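Local coordinates for cobalamin biosynthesis protein CobN (Mycobacterium tuberculosis, PDB 7C6O), which probably serves as the large catalytic subunit of cobaltochelatase, the enzyme that inserts cobalt into the corrin ring during cobalamin biosynthesis, at residues A[183-189]-A[216-221]. Numbering follows the deposited sequence.
Sequences DAGKTGP and EDAGGR
Arg221 N donates to Pro189 O over 2.9 Å at an N-H...O angle of 172°, the first rung between two neighbouring parallel strands, 190-196 and 221-227, joined by helix 206-217 in a beta-alpha-beta crossover. The pairing continues between Arg221 and Ile191. Packing is close here: Gly188 and Gly220 are the nearest CA pair, 4.3 Å apart, and a CB on Gly188 would run into Gly219 O. The helix ends in a Schellman motif at Gly219, whose positive phi turns the chain toward the strand; its carbonyl O accepts a weak hydrogen bond from Gly188 N and one from a water that in turn accepts from Thr187 N. Behind this junction Pro189, buried like Gly220, packs on Val354 and Ala357 of helix 343-361.

The outer side, where Asp183 and Ala184 are exposed, is polar and held partly through water. Bent at chi3 (58°), the Arg221 chain brings its guanidinium edge to the 183-189 loop. Arg221 NH1 reaches Lys186 O at 2.7 Å, in the carbonyl plane, while Arg221 NH2 meets Asp183 OD2 at 3.0 Å in a salt bridge, on the syn side but tilted out of the carboxylate plane, the two planes turned 54° apart. These two bonds to different residues limit rotation of the guanidinium. Lys186 lies along the helix end and the turn after it: its CE is 3.5 Å from Glu216 O, and its CB covers Gly220 O, buried without a hydrogen-bond partner, at 3.4 Å. Farther out, Glu216 OE2 forms a salt bridge with Arg181. Asp183 OD1 closes an Asx turn, accepting a hydrogen bond from Gly185 N at 2.8 Å on its anti side, out of the carboxylate plane.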
ATOM      1  N   ASP A 183      15.182  18.413  34.700  1.00 31.88           N
ATOM      2  CA  ASP A 183      15.558  19.096  33.466  1.00 33.76           C
ATOM      3  C   ASP A 183      17.041  18.857  33.214  1.00 32.78           C
ATOM      4  O   ASP A 183      17.893  19.331  33.973  1.00 33.41           O
ATOM      5  CB  ASP A 183      15.247  20.586  33.566  1.00 37.22           C
ATOM      6  CG  ASP A 183      15.328  21.295  32.225  1.00 40.16           C
ATOM      7  OD1 ASP A 183      16.060  20.822  31.330  1.00 40.70           O
ATOM      8  OD2 ASP A 183      14.654  22.333  32.066  1.00 42.87           O
ATOM      9  N   ALA A 184      17.353  18.122  32.145  1.00 30.34           N
ATOM     10  CA  ALA A 184      18.738  17.853  31.784  1.00 31.04           C
ATOM     11  C   ALA A 184      19.429  19.053  31.154  1.00 32.44           C
ATOM     12  O   ALA A 184      20.648  19.011  30.956  1.00 33.35           O
ATOM     13  CB  ALA A 184      18.814  16.658  30.832  1.00 31.14           C
ATOM     14  N   GLY A 185      18.687  20.111  30.832  1.00 32.05           N
ATOM     15  CA  GLY A 185      19.286  21.310  30.283  1.00 30.47           C
ATOM     16  C   GLY A 185      19.631  21.252  28.815  1.00 29.62           C
ATOM     17  O   GLY A 185      20.504  22.002  28.369  1.00 29.90           O
ATOM     18  N   LYS A 186      18.981  20.383  28.045  1.00 28.50           N
ATOM     19  CA  LYS A 186      19.233  20.318  26.614  1.00 30.00           C
ATOM     20  C   LYS A 186      18.618  21.525  25.908  1.00 30.35           C
ATOM     21  O   LYS A 186      17.657  22.136  26.383  1.00 30.25           O
ATOM     22  CB  LYS A 186      18.677  19.021  26.029  1.00 31.41           C
ATOM     23  CG  LYS A 186      19.224  17.763  26.687  1.00 31.01           C
ATOM     24  CD  LYS A 186      20.726  17.641  26.486  1.00 32.62           C
ATOM     25  CE  LYS A 186      21.281  16.422  27.203  1.00 34.49           C
ATOM     26  NZ  LYS A 186      22.735  16.232  26.951  1.00 36.33           N
ATOM     27  N   THR A 187      19.190  21.870  24.753  1.00 33.00           N
ATOM     28  CA  THR A 187      18.794  23.068  24.022  1.00 33.70           C
ATOM     29  C   THR A 187      18.164  22.764  22.667  1.00 30.90           C
ATOM     30  O   THR A 187      17.885  23.695  21.904  1.00 32.02           O
ATOM     31  CB  THR A 187      19.997  23.996  23.837  1.00 36.13           C
ATOM     32  OG1 THR A 187      21.067  23.274  23.213  1.00 37.47           O
ATOM     33  CG2 THR A 187      20.469  24.533  25.182  1.00 36.54           C
ATOM     34  N   GLY A 188      17.926  21.496  22.346  1.00 29.18           N
ATOM     35  CA  GLY A 188      17.339  21.138  21.078  1.00 26.42           C
ATOM     36  C   GLY A 188      15.835  21.324  21.058  1.00 29.00           C
ATOM     37  O   GLY A 188      15.254  21.995  21.917  1.00 29.30           O
ATOM     38  N   PRO A 189      15.174  20.724  20.071  1.00 26.50           N
ATOM     39  CA  PRO A 189      13.721  20.875  19.964  1.00 25.56           C
ATOM     40  C   PRO A 189      12.994  20.125  21.068  1.00 23.70           C
ATOM     41  O   PRO A 189      13.490  19.139  21.619  1.00 23.99           O
ATOM     42  CB  PRO A 189      13.404  20.280  18.588  1.00 26.08           C
ATOM     43  CG  PRO A 189      14.495  19.288  18.360  1.00 27.27           C
ATOM     44  CD  PRO A 189      15.726  19.877  18.999  1.00 28.69           C
ATOM     45  N   GLU A 216      16.780  12.977  25.096  1.00 20.37           N
ATOM     46  CA  GLU A 216      17.874  13.764  25.655  1.00 21.40           C
ATOM     47  C   GLU A 216      19.206  13.391  25.014  1.00 22.50           C
ATOM     48  O   GLU A 216      20.026  14.269  24.721  1.00 23.20           O
ATOM     49  CB  GLU A 216      17.921  13.581  27.175  1.00 24.55           C
ATOM     50  CG  GLU A 216      16.822  14.355  27.902  1.00 27.27           C
ATOM     51  CD  GLU A 216      16.492  13.799  29.276  1.00 26.22           C
ATOM     52  OE1 GLU A 216      16.866  12.643  29.570  1.00 23.24           O
ATOM     53  OE2 GLU A 216      15.846  14.525  30.062  1.00 24.70           O
ATOM     54  N   ASP A 217      19.435  12.094  24.775  1.00 21.57           N
ATOM     55  CA  ASP A 217      20.659  11.672  24.098  1.00 23.58           C
ATOM     56  C   ASP A 217      20.770  12.285  22.709  1.00 27.02           C
ATOM     57  O   ASP A 217      21.879  12.581  22.249  1.00 28.77           O
ATOM     58  CB  ASP A 217      20.717  10.148  24.000  1.00 23.63           C
ATOM     59  CG  ASP A 217      20.884   9.481  25.348  1.00 26.45           C
ATOM     60  OD1 ASP A 217      21.196  10.188  26.326  1.00 24.77           O
ATOM     61  OD2 ASP A 217      20.695   8.248  25.430  1.00 25.74           O
ATOM     62  N   ALA A 218      19.642  12.476  22.029  1.00 26.32           N
ATOM     63  CA  ALA A 218      19.616  13.127  20.726  1.00 26.02           C
ATOM     64  C   ALA A 218      19.655  14.647  20.824  1.00 26.51           C
ATOM     65  O   ALA A 218      19.568  15.322  19.793  1.00 28.06           O
ATOM     66  CB  ALA A 218      18.372  12.690  19.946  1.00 24.89           C
ATOM     67  N   GLY A 219      19.779  15.200  22.027  1.00 27.90           N
ATOM     68  CA  GLY A 219      19.869  16.631  22.207  1.00 28.42           C
ATOM     69  C   GLY A 219      18.547  17.348  22.348  1.00 29.53           C
ATOM     70  O   GLY A 219      18.538  18.584  22.419  1.00 29.89           O
ATOM     71  N   GLY A 220      17.428  16.619  22.395  1.00 27.51           N
ATOM     72  CA  GLY A 220      16.126  17.242  22.500  1.00 24.42           C
ATOM     73  C   GLY A 220      15.648  17.400  23.936  1.00 24.27           C
ATOM     74  O   GLY A 220      16.267  16.925  24.887  1.00 25.03           O
ATOM     75  N   ARG A 221      14.520  18.091  24.075  1.00 20.97           N
ATOM     76  CA  ARG A 221      13.891  18.322  25.370  1.00 22.60           C
ATOM     77  C   ARG A 221      12.602  17.518  25.449  1.00 20.80           C
ATOM     78  O   ARG A 221      11.609  17.888  24.804  1.00 21.62           O
ATOM     79  CB  ARG A 221      13.608  19.812  25.577  1.00 24.52           C
ATOM     80  CG  ARG A 221      14.852  20.696  25.541  1.00 28.16           C
ATOM     81  CD  ARG A 221      14.511  22.167  25.744  1.00 29.99           C
ATOM     82  NE  ARG A 221      13.811  22.398  27.005  1.00 34.23           N
ATOM     83  CZ  ARG A 221      14.409  22.482  28.190  1.00 38.92           C
ATOM     84  NH1 ARG A 221      15.726  22.352  28.287  1.00 37.88           N
ATOM     85  NH2 ARG A 221      13.687  22.691  29.283  1.00 40.61           N
TER
HETATM   86  O   HOH W   1      15.346  17.017  30.042  1.00 29.43           O
HETATM   87  O   HOH W   2      21.207  20.051  23.194  1.00 50.56           O